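Local coordinates for protein 'Carboxyl esterase 2 (Tuber melanosporum Mel28, PDB 5MIF) that probably hydrolyses carboxylic esters, as an alpha/beta-hydrolase of the archaeal-like carboxylesterase group found in this truffle, at residues C225-F230 with R290-D295. Residues are numbered along the deposited sequence; the frame is centred on the assembly and turned at random.
Sequences CESATF and RQQGED
Thr229 reaches the first turn of helix 290-302 with its hydroxyl: the backbone N of Gln291 donates to Thr229 OG1 over 3.2 Å, with an N-H...O angle of 160°. OG1 is put there by a chi1 of 51°, which sets it between the backbone N and the carbonyl carbon. The same oxygen hydrogen-bonds Pro288 O, just ahead of the helix, so two backbone groups grip it. The other branch of the threonine, CG2, lies over one face of the Arg290 guanidinium, 3.4 Å from Arg290 NH2, and the two side chains cross at about a right angle. Arg290 NH1 is held by Glu285 O.

Gln291 packs with its aliphatic part. Its CB sits 3.3 Å from Thr229 OG1, while its CG lies 3.7 Å from Ser227 CB. Ser227 OG, 3.5 Å from Gln291 CB, is buried with no polar partner in the model. A bend at chi2 (74°) places CD so that the amide lies on the side of the next turn, where NE2 donates to both carboxylate oxygens of Asp295, 2.8 Å to OD1 and 3.1 Å to OD2. An alanine here would keep CB and the backbone bond but would probably leave a gap where CG packs on Ser227 CB, and deprive the Asp295 carboxylate of its amide donor.

Gln292 brings NE2 to the edge of the Phe230 ring, 3.6 Å from CE1 and near the ring plane, while its OE1 accepts from the backbone N of Thr221 and Asp222.

Short helix 228-232 and the loop leading into it are packed on the N-terminal turn of helix 290-302, which follows strand 279-284 in the alpha/beta-hydrolase fold. Arg290 also touches the probable Ser190-His317-Asp287 catalytic triad, placing this helix start beside the likely active site.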
loop_
_atom_site.group_PDB
_atom_site.type_symbol
_atom_site.label_atom_id
_atom_site.label_comp_id
_atom_site.label_asym_id
_atom_site.label_seq_id
_atom_site.Cartn_x
_atom_site.Cartn_y
_atom_site.Cartn_z
ATOM N N CYS A 225 4.826 19.356 -18.666
ATOM C CA CYS A 225 4.279 20.272 -17.687
ATOM C C CYS A 225 4.829 20.001 -16.302
ATOM O O CYS A 225 5.231 18.884 -15.967
ATOM C CB CYS A 225 2.750 20.204 -17.684
ATOM S SG CYS A 225 2.018 21.000 -19.144
ATOM N N GLU A 226 4.877 21.060 -15.512
ATOM C CA GLU A 226 5.203 20.960 -14.110
ATOM C C GLU A 226 3.919 20.922 -13.307
ATOM O O GLU A 226 2.916 21.541 -13.684
ATOM C CB GLU A 226 6.092 22.119 -13.706
ATOM C CG GLU A 226 7.320 22.176 -14.579
ATOM C CD GLU A 226 8.432 22.968 -13.968
ATOM O OE1 GLU A 226 8.132 23.920 -13.216
ATOM O OE2 GLU A 226 9.603 22.631 -14.238
ATOM N N SER A 227 3.942 20.152 -12.228
ATOM C CA SER A 227 2.756 19.939 -11.419
ATOM C C SER A 227 2.960 20.541 -10.039
ATOM O O SER A 227 4.060 20.998 -9.715
ATOM C CB SER A 227 2.437 18.444 -11.330
ATOM O OG SER A 227 3.593 17.706 -10.969
ATOM N N ALA A 228 1.889 20.558 -9.249
ATOM C CA ALA A 228 1.881 21.172 -7.922
ATOM C C ALA A 228 3.052 20.728 -7.033
ATOM O O ALA A 228 3.653 21.550 -6.338
ATOM C CB ALA A 228 0.551 20.882 -7.224
ATOM N N THR A 229 3.379 19.437 -7.048
ATOM C CA THR A 229 4.424 18.946 -6.152
ATOM C C THR A 229 5.841 19.351 -6.589
ATOM O O THR A 229 6.772 19.242 -5.790
ATOM C CB THR A 229 4.375 17.408 -5.997
ATOM O OG1 THR A 229 4.351 16.792 -7.287
ATOM C CG2 THR A 229 3.140 16.981 -5.200
ATOM N N PHE A 230 6.014 19.817 -7.831
ATOM C CA PHE A 230 7.295 20.418 -8.233
ATOM C C PHE A 230 7.607 21.591 -7.318
ATOM O O PHE A 230 8.722 21.731 -6.819
ATOM C CB PHE A 230 7.282 20.923 -9.685
ATOM C CG PHE A 230 7.635 19.886 -10.711
ATOM C CD1 PHE A 230 6.788 18.812 -10.972
ATOM C CD2 PHE A 230 8.828 19.983 -11.414
ATOM C CE1 PHE A 230 7.116 17.860 -11.936
ATOM C CE2 PHE A 230 9.168 19.040 -12.371
ATOM C CZ PHE A 230 8.309 17.975 -12.634
ATOM N N ARG A 290 5.519 13.228 -7.491
ATOM C CA ARG A 290 4.372 12.526 -6.902
ATOM C C ARG A 290 3.040 12.829 -7.609
ATOM O O ARG A 290 2.262 11.919 -7.880
ATOM C CB ARG A 290 4.246 12.866 -5.411
ATOM C CG ARG A 290 3.146 12.095 -4.684
ATOM C CD ARG A 290 2.920 12.660 -3.290
ATOM N NE ARG A 290 2.087 13.859 -3.357
ATOM C CZ ARG A 290 2.050 14.813 -2.430
ATOM N NH1 ARG A 290 2.805 14.720 -1.344
ATOM N NH2 ARG A 290 1.247 15.859 -2.585
ATOM N N GLN A 291 2.781 14.100 -7.909
ATOM C CA GLN A 291 1.504 14.499 -8.516
ATOM C C GLN A 291 1.214 13.799 -9.854
ATOM O O GLN A 291 0.055 13.511 -10.186
ATOM C CB GLN A 291 1.463 16.020 -8.712
ATOM C CG GLN A 291 0.107 16.558 -9.162
ATOM C CD GLN A 291 -0.924 16.563 -8.046
ATOM O OE1 GLN A 291 -0.612 16.897 -6.902
ATOM N NE2 GLN A 291 -2.156 16.171 -8.370
ATOM N N GLN A 292 2.265 13.542 -10.627
ATOM C CA GLN A 292 2.107 12.930 -11.944
ATOM C C GLN A 292 1.495 11.536 -11.868
ATOM O O GLN A 292 0.561 11.217 -12.613
ATOM C CB GLN A 292 3.456 12.868 -12.669
ATOM C CG GLN A 292 3.919 14.224 -13.142
ATOM C CD GLN A 292 5.173 14.158 -13.981
ATOM O OE1 GLN A 292 5.523 13.106 -14.531
ATOM N NE2 GLN A 292 5.889 15.278 -14.049
ATOM N N GLY A 293 2.031 10.705 -10.978
ATOM C CA GLY A 293 1.510 9.360 -10.796
ATOM C C GLY A 293 0.063 9.355 -10.337
ATOM O O GLY A 293 -0.763 8.627 -10.895
ATOM N N GLU A 294 -0.250 10.196 -9.349
ATOM C CA GLU A 294 -1.595 10.248 -8.776
ATOM C C GLU A 294 -2.611 10.744 -9.802
ATOM O O GLU A 294 -3.686 10.158 -9.952
ATOM C CB GLU A 294 -1.600 11.128 -7.510
ATOM C CG GLU A 294 -0.763 10.540 -6.370
ATOM C CD GLU A 294 -0.890 11.278 -5.026
ATOM O OE1 GLU A 294 -1.306 12.453 -4.989
ATOM O OE2 GLU A 294 -0.574 10.658 -3.986
ATOM N N ASP A 295 -2.263 11.804 -10.525
ATOM C CA ASP A 295 -3.138 12.319 -11.579
ATOM C C ASP A 295 -3.346 11.283 -12.679
ATOM O O ASP A 295 -4.461 11.126 -13.183
ATOM C CB ASP A 295 -2.576 13.613 -12.178
ATOM C CG ASP A 295 -2.707 14.797 -11.235
ATOM O OD1 ASP A 295 -3.515 14.719 -10.284
ATOM O OD2 ASP A 295 -2.003 15.805 -11.443
#